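Long-range contacts in peroxisomal catalase (PDB 2XQ1), which probably breaks down the hydrogen peroxide made by peroxisomal oxidases into water and oxygen, working as a heme-containing homotetramer: residues Q187-R195 with E454-H465; K213-Y223 with N416-G424. All blocks are in the same frame, centred on the assembly; numbering follows the deposited sequence.

Contact 1 (Q187-R195 with E454-H465); sequences QVMYLFSNR and EQESLVKNVANH
The C-terminal end of helix 185-192, from Met-189 to the ST turn at Ser-193, docks on helix 454-466 of the C-terminal helical part of the catalase fold. The two segments cross almost perpendicularly, at 94°, with Ser-193 lying over Leu-458. At the centre is the carbonyl oxygen of Phe-192, at the point where the first helix ends. Asn-461 ND2 donates to Phe-192 O at 3.0 Å, with the acceptor near the plane of the asparagine amide and the donor tilted from the carbonyl plane. The same oxygen takes an almost straight CA-H...O contact from Leu-458 CA at 3.4 Å, so one carbonyl is met by two groups of the other helix, only the amide making a hydrogen bond. Phe-192 has CG anti to its carbonyl carbon (chi1 -78°), which carries the ring along helix 454-466 toward His-465. Val-462 CG2 packs on Phe-192 CB at 3.5 Å, and the phenylalanine edge points at the face of His-465 in a T-shaped pair with centroids 5.6 Å apart. Near the start of the second helix, Asn-194 ND2 makes weak hydrogen bonds to Glu-454 OE2 and Ser-457 OG, both 3.3 Å long, the serine hydroxyl being also bonded to Gly-453 O. Leu-458 CD1 rests against Met-189, reaching its CB at 4.2 Å. Around this crossing, Trp-175 of helix 171-180 meets the rings of both Phe-192 and His-465, Phe-481 of helix 471-481 touches Met-189 and Val-462, and helices 439-447 and 486-500 pack against Met-189 and Val-462 respectively.

Contact 2 (K213-Y223 with N416-G424); sequences KWYNSKGEWVY and NKPDEKYTG
Lys-213 NZ is gripped by two acidic side chains: it forms salt bridges with Asp-419 OD1 at 2.9 Å and Glu-420 OE1 at 3.1 Å, and a weak hydrogen bond to Tyr-215 OH. Both carboxylates are shared with tyrosines. Tyr-215 OH meets the syn lone pair of Asp-419 OD2 at 3.2 Å, while Tyr-223 OH bonds Glu-420 OE2 from the anti side. Trp-221 stands between the two tyrosine rings, its CB over the face of Tyr-215 and its CZ3 over that of Tyr-223; its CG lies between the backbone N and the carbonyl carbon (chi1 63°). From there NE1 donates to Pro-418 O at 3.2 Å, in the carbonyl plane, and Asp-419 OD1 and Lys-213 CD lie over one face of the indole. Replacing this tryptophan with an alanine would probably leave Pro-418 O without its donor and open a gap beside the Lys-213 chain and the Tyr-223 ring. Lys-417 runs alongside Glu-220, CD to CG at 3.8 Å. The contact fastens the hairpin of strands 212-215 and 221-230 to the chain entering strand 422-424. Strand 335-337 flanks the hairpin, Leu-278 of helix 278-281 touches Trp-221 and Tyr-223, and strand 422-424 pairs antiparallel with a strand of a neighbouring subunit.

Overall arrangement
Followed from the N terminus, the chain first lays down the sheet strands between 70 and 140, then passes through 187-195 at the end of helix 185-192 and soon reaches the hairpin 213-223. It adds strands 268-276, 303-312 and 335-337 and the long helix 341-357 before 416-424 returns to that hairpin and closes contact 2. After strand 427-429 and helix 439-447 comes helix 454-466, whose docking on 187-195 closes contact 1, so contact 2 is nested inside it. Their centres lie 40 Å apart, their nearest atoms about 19 Å. Contact 1 joins the C-terminal helices to the catalase core, whereas contact 2 ties the sheet hairpin to the chain leading into strand 422-424 at the subunit interface.

Contact 1 (Q187-R195 with E454-H465)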
loop_
_atom_site.group_PDB
_atom_site.type_symbol
_atom_site.label_atom_id
_atom_site.label_comp_id
_atom_site.label_asym_id
_atom_site.label_seq_id
_atom_site.Cartn_x
_atom_site.Cartn_y
_atom_site.Cartn_z
ATOM N N GLN O 187 -2.244 34.851 15.093
ATOM C CA GLN O 187 -1.174 33.870 14.983
ATOM C C GLN O 187 -0.073 34.294 14.048
ATOM O O GLN O 187 1.038 33.825 14.220
ATOM C CB GLN O 187 -1.738 32.508 14.568
ATOM C CG GLN O 187 -0.717 31.426 14.302
ATOM C CD GLN O 187 0.267 31.177 15.444
ATOM O OE1 GLN O 187 1.407 30.803 15.194
ATOM N NE2 GLN O 187 -0.174 31.345 16.694
ATOM N N VAL O 188 -0.365 35.165 13.077
ATOM C CA VAL O 188 0.637 35.536 12.079
ATOM C C VAL O 188 1.566 36.519 12.707
ATOM O O VAL O 188 2.760 36.566 12.386
ATOM C CB VAL O 188 0.046 36.154 10.827
ATOM C CG1 VAL O 188 1.154 36.737 9.952
ATOM C CG2 VAL O 188 -0.710 35.114 10.038
ATOM N N MET O 189 1.018 37.281 13.641
ATOM C CA MET O 189 1.832 38.191 14.420
ATOM C C MET O 189 2.872 37.432 15.270
ATOM O O MET O 189 4.040 37.824 15.350
ATOM C CB MET O 189 0.927 39.108 15.246
ATOM C CG MET O 189 0.249 40.203 14.395
ATOM S SD MET O 189 -0.855 41.283 15.340
ATOM C CE MET O 189 0.326 42.334 16.171
ATOM N N TYR O 190 2.445 36.334 15.884
ATOM C CA TYR O 190 3.361 35.504 16.637
ATOM C C TYR O 190 4.424 35.043 15.673
ATOM O O TYR O 190 5.618 35.176 15.943
ATOM C CB TYR O 190 2.650 34.292 17.237
ATOM C CG TYR O 190 2.039 34.539 18.587
ATOM C CD1 TYR O 190 0.875 35.296 18.709
ATOM C CD2 TYR O 190 2.616 34.006 19.754
ATOM C CE1 TYR O 190 0.272 35.533 19.967
ATOM C CE2 TYR O 190 2.026 34.224 21.032
ATOM C CZ TYR O 190 0.838 35.000 21.130
ATOM O OH TYR O 190 0.198 35.267 22.346
ATOM N N LEU O 191 3.984 34.522 14.534
ATOM C CA LEU O 191 4.878 33.881 13.597
ATOM C C LEU O 191 6.000 34.813 13.145
ATOM O O LEU O 191 7.136 34.387 12.930
ATOM C CB LEU O 191 4.086 33.378 12.397
ATOM C CG LEU O 191 4.894 32.829 11.233
ATOM C CD1 LEU O 191 5.557 31.556 11.641
ATOM C CD2 LEU O 191 3.964 32.599 10.115
ATOM N N PHE O 192 5.686 36.086 12.992
ATOM C CA PHE O 192 6.682 36.990 12.465
ATOM C C PHE O 192 7.385 37.797 13.540
ATOM O O PHE O 192 8.367 38.463 13.270
ATOM C CB PHE O 192 6.106 37.861 11.356
ATOM C CG PHE O 192 5.989 37.147 10.037
ATOM C CD1 PHE O 192 7.050 37.133 9.137
ATOM C CD2 PHE O 192 4.825 36.470 9.688
ATOM C CE1 PHE O 192 6.945 36.458 7.913
ATOM C CE2 PHE O 192 4.720 35.805 8.449
ATOM C CZ PHE O 192 5.778 35.804 7.578
ATOM N N SER O 193 6.894 37.714 14.768
ATOM C CA SER O 193 7.653 38.219 15.886
ATOM C C SER O 193 8.786 37.211 16.012
ATOM O O SER O 193 8.843 36.226 15.269
ATOM C CB SER O 193 6.802 38.238 17.152
ATOM O OG SER O 193 6.719 36.923 17.692
ATOM N N ASN O 194 9.682 37.428 16.952
ATOM C CA ASN O 194 10.806 36.538 17.045
ATOM C C ASN O 194 10.422 35.164 17.567
ATOM O O ASN O 194 11.227 34.244 17.543
ATOM C CB ASN O 194 11.909 37.173 17.884
ATOM C CG ASN O 194 12.620 38.284 17.156
ATOM O OD1 ASN O 194 12.825 38.226 15.939
ATOM N ND2 ASN O 194 13.016 39.304 17.898
ATOM N N ARG O 195 9.188 35.019 18.010
ATOM C CA ARG O 195 8.726 33.739 18.534
ATOM C C ARG O 195 8.520 32.637 17.482
ATOM O O ARG O 195 8.423 31.449 17.807
ATOM C CB ARG O 195 7.448 33.934 19.351
ATOM C CG ARG O 195 7.551 35.005 20.416
ATOM C CD ARG O 195 6.215 35.153 21.070
ATOM N NE ARG O 195 6.215 36.243 22.023
ATOM C CZ ARG O 195 5.379 36.325 23.054
ATOM N NH1 ARG O 195 4.458 35.369 23.267
ATOM N NH2 ARG O 195 5.468 37.375 23.878
ATOM N N GLU O 454 11.374 44.181 19.872
ATOM C CA GLU O 454 10.414 43.149 19.502
ATOM C C GLU O 454 9.516 43.615 18.362
ATOM O O GLU O 454 9.405 42.933 17.336
ATOM C CB GLU O 454 9.607 42.670 20.719
ATOM C CG GLU O 454 10.345 41.648 21.618
ATOM C CD GLU O 454 10.979 40.494 20.831
ATOM O OE1 GLU O 454 10.270 39.772 20.086
ATOM O OE2 GLU O 454 12.206 40.317 20.933
ATOM N N GLN O 455 8.917 44.790 18.542
ATOM C CA GLN O 455 8.064 45.403 17.538
ATOM C C GLN O 455 8.801 45.651 16.226
ATOM O O GLN O 455 8.303 45.294 15.156
ATOM C CB GLN O 455 7.453 46.700 18.070
ATOM C CG GLN O 455 6.366 46.500 19.130
ATOM C CD GLN O 455 5.553 47.758 19.430
ATOM O OE1 GLN O 455 5.947 48.859 19.065
ATOM N NE2 GLN O 455 4.414 47.595 20.094
ATOM N N GLU O 456 9.989 46.245 16.297
ATOM C CA GLU O 456 10.755 46.520 15.076
ATOM C C GLU O 456 11.169 45.224 14.356
ATOM O O GLU O 456 11.328 45.215 13.131
ATOM C CB GLU O 456 11.937 47.496 15.307
ATOM C CG GLU O 456 12.484 47.586 16.748
ATOM C CD GLU O 456 11.623 48.452 17.704
ATOM O OE1 GLU O 456 11.481 49.667 17.436
ATOM O OE2 GLU O 456 11.102 47.930 18.730
ATOM N N SER O 457 11.289 44.134 15.113
ATOM C CA SER O 457 11.593 42.832 14.546
ATOM C C SER O 457 10.456 42.295 13.700
ATOM O O SER O 457 10.673 41.856 12.562
ATOM C CB SER O 457 11.915 41.832 15.638
ATOM O OG SER O 457 13.272 41.963 15.996
ATOM N N LEU O 458 9.252 42.310 14.261
ATOM C CA LEU O 458 8.074 41.866 13.523
ATOM C C LEU O 458 7.977 42.606 12.200
ATOM O O LEU O 458 7.783 41.986 11.167
ATOM C CB LEU O 458 6.805 42.069 14.341
ATOM C CG LEU O 458 5.465 41.636 13.749
ATOM C CD1 LEU O 458 4.436 41.429 14.850
ATOM C CD2 LEU O 458 4.947 42.651 12.742
ATOM N N VAL O 459 8.141 43.928 12.244
ATOM C CA VAL O 459 8.139 44.766 11.041
ATOM C C VAL O 459 9.216 44.320 10.038
ATOM O O VAL O 459 8.929 44.149 8.859
ATOM C CB VAL O 459 8.281 46.268 11.394
ATOM C CG1 VAL O 459 8.384 47.110 10.151
ATOM C CG2 VAL O 459 7.124 46.746 12.261
ATOM N N LYS O 460 10.440 44.098 10.510
ATOM C CA LYS O 460 11.545 43.703 9.625
ATOM C C LYS O 460 11.320 42.316 9.027
ATOM O O LYS O 460 11.637 42.060 7.857
ATOM C CB LYS O 460 12.897 43.756 10.368
ATOM C CG LYS O 460 14.141 43.843 9.436
ATOM C CD LYS O 460 15.478 43.727 10.180
ATOM C CE LYS O 460 15.889 45.069 10.813
ATOM N NZ LYS O 460 17.038 44.885 11.765
ATOM N N ASN O 461 10.762 41.429 9.841
ATOM C CA ASN O 461 10.546 40.058 9.424
ATOM C C ASN O 461 9.446 39.933 8.390
ATOM O O ASN O 461 9.603 39.208 7.404
ATOM C CB ASN O 461 10.296 39.156 10.628
ATOM C CG ASN O 461 11.525 38.993 11.483
ATOM O OD1 ASN O 461 12.641 38.967 10.979
ATOM N ND2 ASN O 461 11.332 38.893 12.779
ATOM N N VAL O 462 8.347 40.654 8.615
ATOM C CA VAL O 462 7.222 40.707 7.683
ATOM C C VAL O 462 7.668 41.432 6.424
ATOM O O VAL O 462 7.206 41.106 5.315
ATOM C CB VAL O 462 6.021 41.454 8.282
ATOM C CG1 VAL O 462 4.938 41.672 7.240
ATOM C CG2 VAL O 462 5.466 40.672 9.435
ATOM N N ALA O 463 8.585 42.396 6.587
ATOM C CA ALA O 463 9.032 43.168 5.450
ATOM C C ALA O 463 9.926 42.363 4.508
ATOM O O ALA O 463 9.781 42.477 3.290
ATOM C CB ALA O 463 9.718 44.412 5.905
ATOM N N ASN O 464 10.836 41.555 5.057
ATOM C CA ASN O 464 11.771 40.803 4.218
ATOM C C ASN O 464 11.135 39.661 3.461
ATOM O O ASN O 464 11.538 39.348 2.323
ATOM C CB ASN O 464 12.946 40.296 5.026
ATOM C CG ASN O 464 13.892 41.390 5.371
ATOM O OD1 ASN O 464 14.434 42.064 4.482
ATOM N ND2 ASN O 464 14.089 41.604 6.669
ATOM N N HIS O 465 10.143 39.051 4.114
ATOM C CA HIS O 465 9.324 38.030 3.502
ATOM C C HIS O 465 8.458 38.607 2.391
ATOM O O HIS O 465 8.421 38.044 1.306
ATOM C CB HIS O 465 8.460 37.323 4.538
ATOM C CG HIS O 465 7.912 36.018 4.054
ATOM N ND1 HIS O 465 8.622 34.838 4.132
ATOM C CD2 HIS O 465 6.737 35.712 3.456
ATOM C CE1 HIS O 465 7.900 33.858 3.621
ATOM N NE2 HIS O 465 6.751 34.362 3.204
#

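Contact 2 (K213-Y223 with N416-G424)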
loop_
_atom_site.group_PDB
_atom_site.type_symbol
_atom_site.label_atom_id
_atom_site.label_comp_id
_atom_site.label_asym_id
_atom_site.label_seq_id
_atom_site.Cartn_x
_atom_site.Cartn_y
_atom_site.Cartn_z
ATOM N N LYS O 213 -12.279 19.412 27.813
ATOM C CA LYS O 213 -13.189 19.280 28.937
ATOM C C LYS O 213 -12.712 18.177 29.846
ATOM O O LYS O 213 -12.525 17.047 29.405
ATOM C CB LYS O 213 -14.585 18.929 28.455
ATOM C CG LYS O 213 -15.211 19.978 27.559
ATOM C CD LYS O 213 -16.721 20.013 27.716
ATOM C CE LYS O 213 -17.390 18.795 27.091
ATOM N NZ LYS O 213 -18.832 18.819 27.397
ATOM N N TRP O 214 -12.532 18.505 31.120
ATOM C CA TRP O 214 -12.030 17.552 32.097
ATOM C C TRP O 214 -13.118 17.215 33.114
ATOM O O TRP O 214 -13.890 18.072 33.518
ATOM C CB TRP O 214 -10.748 18.105 32.735
ATOM C CG TRP O 214 -9.546 18.021 31.807
ATOM C CD1 TRP O 214 -9.543 17.684 30.468
ATOM C CD2 TRP O 214 -8.185 18.294 32.151
ATOM N NE1 TRP O 214 -8.259 17.705 29.972
ATOM C CE2 TRP O 214 -7.404 18.081 30.980
ATOM C CE3 TRP O 214 -7.542 18.680 33.338
ATOM C CZ2 TRP O 214 -6.012 18.263 30.961
ATOM C CZ3 TRP O 214 -6.148 18.858 33.318
ATOM C CH2 TRP O 214 -5.403 18.641 32.135
ATOM N N TYR O 215 -13.196 15.953 33.499
ATOM C CA TYR O 215 -14.245 15.486 34.380
ATOM C C TYR O 215 -13.659 14.889 35.656
ATOM O O TYR O 215 -12.756 14.047 35.592
ATOM C CB TYR O 215 -15.048 14.411 33.669
ATOM C CG TYR O 215 -15.943 14.894 32.543
ATOM C CD1 TYR O 215 -15.403 15.347 31.341
ATOM C CD2 TYR O 215 -17.335 14.862 32.677
ATOM C CE1 TYR O 215 -16.231 15.775 30.300
ATOM C CE2 TYR O 215 -18.169 15.287 31.657
ATOM C CZ TYR O 215 -17.620 15.747 30.460
ATOM O OH TYR O 215 -18.443 16.165 29.419
ATOM N N ASN O 216 -14.157 15.321 36.817
ATOM C CA ASN O 216 -13.763 14.701 38.075
ATOM C C ASN O 216 -14.630 13.471 38.284
ATOM O O ASN O 216 -15.458 13.139 37.425
ATOM C CB ASN O 216 -13.887 15.671 39.245
ATOM C CG ASN O 216 -15.331 16.015 39.581
ATOM O OD1 ASN O 216 -16.251 15.214 39.411
ATOM N ND2 ASN O 216 -15.527 17.214 40.086
ATOM N N SER O 217 -14.468 12.792 39.415
ATOM C CA SER O 217 -15.167 11.516 39.580
ATOM C C SER O 217 -16.655 11.648 39.919
ATOM O O SER O 217 -17.393 10.685 39.791
ATOM C CB SER O 217 -14.423 10.593 40.552
ATOM O OG SER O 217 -14.286 11.227 41.812
ATOM N N LYS O 218 -17.106 12.834 40.312
ATOM C CA LYS O 218 -18.541 13.037 40.539
ATOM C C LYS O 218 -19.281 13.288 39.222
ATOM O O LYS O 218 -20.523 13.306 39.187
ATOM C CB LYS O 218 -18.822 14.219 41.471
ATOM C CG LYS O 218 -17.869 14.432 42.634
ATOM C CD LYS O 218 -18.006 15.881 43.161
ATOM C CE LYS O 218 -17.184 16.138 44.443
ATOM N NZ LYS O 218 -17.624 15.243 45.589
ATOM N N GLY O 219 -18.520 13.515 38.150
ATOM C CA GLY O 219 -19.094 13.811 36.838
ATOM C C GLY O 219 -19.186 15.296 36.532
ATOM O O GLY O 219 -19.808 15.687 35.539
ATOM N N GLU O 220 -18.570 16.116 37.386
ATOM C CA GLU O 220 -18.526 17.571 37.206
ATOM C C GLU O 220 -17.368 17.948 36.302
ATOM O O GLU O 220 -16.215 17.562 36.539
ATOM C CB GLU O 220 -18.395 18.294 38.552
ATOM C CG GLU O 220 -19.630 18.182 39.452
ATOM C CD GLU O 220 -19.357 18.469 40.949
ATOM O OE1 GLU O 220 -18.180 18.622 41.362
ATOM O OE2 GLU O 220 -20.347 18.529 41.723
ATOM N N TRP O 221 -17.682 18.712 35.261
ATOM C CA TRP O 221 -16.713 19.040 34.213
ATOM C C TRP O 221 -16.491 20.513 34.117
ATOM O O TRP O 221 -17.396 21.312 34.338
ATOM C CB TRP O 221 -17.167 18.529 32.840
ATOM C CG TRP O 221 -18.445 19.152 32.355
ATOM C CD1 TRP O 221 -19.693 18.643 32.510
ATOM C CD2 TRP O 221 -18.602 20.394 31.651
ATOM N NE1 TRP O 221 -20.619 19.480 31.948
ATOM C CE2 TRP O 221 -19.974 20.560 31.409
ATOM C CE3 TRP O 221 -17.717 21.373 31.190
ATOM C CZ2 TRP O 221 -20.485 21.660 30.733
ATOM C CZ3 TRP O 221 -18.231 22.483 30.515
ATOM C CH2 TRP O 221 -19.598 22.614 30.295
ATOM N N VAL O 222 -15.278 20.857 33.719
ATOM C CA VAL O 222 -14.868 22.229 33.620
ATOM C C VAL O 222 -14.066 22.336 32.330
ATOM O O VAL O 222 -13.434 21.372 31.917
ATOM C CB VAL O 222 -14.056 22.567 34.868
ATOM C CG1 VAL O 222 -12.571 22.459 34.607
ATOM C CG2 VAL O 222 -14.432 23.933 35.386
ATOM N N TYR O 223 -14.154 23.475 31.660
ATOM C CA TYR O 223 -13.360 23.709 30.452
ATOM C C TYR O 223 -11.903 23.974 30.854
ATOM O O TYR O 223 -11.667 24.691 31.818
ATOM C CB TYR O 223 -13.878 24.916 29.646
ATOM C CG TYR O 223 -15.206 24.758 28.940
ATOM C CD1 TYR O 223 -15.404 23.797 27.958
ATOM C CD2 TYR O 223 -16.250 25.609 29.226
ATOM C CE1 TYR O 223 -16.634 23.680 27.304
ATOM C CE2 TYR O 223 -17.477 25.501 28.585
ATOM C CZ TYR O 223 -17.666 24.544 27.630
ATOM O OH TYR O 223 -18.898 24.457 27.014
ATOM N N ASN O 416 -24.156 10.802 36.411
ATOM C CA ASN O 416 -24.352 11.890 35.443
ATOM C C ASN O 416 -24.662 13.278 36.087
ATOM O O ASN O 416 -25.138 13.372 37.235
ATOM C CB ASN O 416 -25.416 11.502 34.391
ATOM N N LYS O 417 -24.356 14.343 35.338
ATOM C CA LYS O 417 -24.666 15.725 35.725
ATOM C C LYS O 417 -25.042 16.561 34.482
ATOM O O LYS O 417 -24.896 16.076 33.352
ATOM C CB LYS O 417 -23.495 16.344 36.494
ATOM C CG LYS O 417 -23.528 15.998 37.974
ATOM C CD LYS O 417 -23.254 17.228 38.862
ATOM C CE LYS O 417 -23.824 17.054 40.272
ATOM N NZ LYS O 417 -23.642 15.647 40.739
ATOM N N PRO O 418 -25.551 17.805 34.678
ATOM C CA PRO O 418 -25.853 18.622 33.479
ATOM C C PRO O 418 -24.624 18.841 32.579
ATOM O O PRO O 418 -23.554 19.226 33.070
ATOM C CB PRO O 418 -26.347 19.971 34.065
ATOM C CG PRO O 418 -25.837 19.994 35.488
ATOM C CD PRO O 418 -25.882 18.532 35.925
ATOM N N ASP O 419 -24.792 18.571 31.284
ATOM C CA ASP O 419 -23.772 18.847 30.287
ATOM C C ASP O 419 -24.219 19.987 29.359
ATOM O O ASP O 419 -25.113 20.768 29.697
ATOM C CB ASP O 419 -23.475 17.577 29.485
ATOM C CG ASP O 419 -21.983 17.294 29.357
ATOM O OD1 ASP O 419 -21.212 18.193 28.933
ATOM O OD2 ASP O 419 -21.584 16.148 29.689
ATOM N N GLU O 420 -23.587 20.083 28.193
ATOM C CA GLU O 420 -23.941 21.092 27.205
ATOM C C GLU O 420 -25.288 20.727 26.586
ATOM O O GLU O 420 -25.600 19.542 26.449
ATOM C CB GLU O 420 -22.840 21.182 26.142
ATOM C CG GLU O 420 -21.572 21.903 26.604
ATOM C CD GLU O 420 -20.367 21.609 25.724
ATOM O OE1 GLU O 420 -20.265 20.481 25.192
ATOM O OE2 GLU O 420 -19.509 22.502 25.571
ATOM N N LYS O 421 -26.094 21.731 26.238
ATOM C CA LYS O 421 -27.401 21.464 25.614
ATOM C C LYS O 421 -27.542 22.066 24.211
ATOM O O LYS O 421 -27.070 23.177 23.954
ATOM C CB LYS O 421 -28.566 21.917 26.510
ATOM C CG LYS O 421 -28.317 21.792 28.011
ATOM C CD LYS O 421 -29.216 20.712 28.672
ATOM C CE LYS O 421 -29.013 20.692 30.206
ATOM N NZ LYS O 421 -29.315 19.370 30.859
ATOM N N TYR O 422 -28.212 21.335 23.325
ATOM C CA TYR O 422 -28.281 21.690 21.926
ATOM C C TYR O 422 -29.726 21.929 21.455
ATOM O O TYR O 422 -30.649 21.255 21.924
ATOM C CB TYR O 422 -27.615 20.593 21.102
ATOM C CG TYR O 422 -26.180 20.314 21.487
ATOM C CD1 TYR O 422 -25.133 21.018 20.901
ATOM C CD2 TYR O 422 -25.868 19.345 22.432
ATOM C CE1 TYR O 422 -23.809 20.760 21.244
ATOM C CE2 TYR O 422 -24.551 19.091 22.787
ATOM C CZ TYR O 422 -23.530 19.805 22.189
ATOM O OH TYR O 422 -22.230 19.562 22.529
ATOM N N THR O 423 -29.909 22.894 20.539
ATOM C CA THR O 423 -31.227 23.318 20.020
ATOM C C THR O 423 -31.093 23.803 18.598
ATOM O O THR O 423 -30.283 24.684 18.332
ATOM C CB THR O 423 -31.808 24.566 20.776
ATOM O OG1 THR O 423 -31.788 24.362 22.189
ATOM C CG2 THR O 423 -33.253 24.862 20.353
ATOM N N GLY O 424 -31.916 23.276 17.697
ATOM C CA GLY O 424 -32.034 23.859 16.369
ATOM C C GLY O 424 -32.009 22.818 15.281
ATOM O O GLY O 424 -32.284 21.648 15.546
#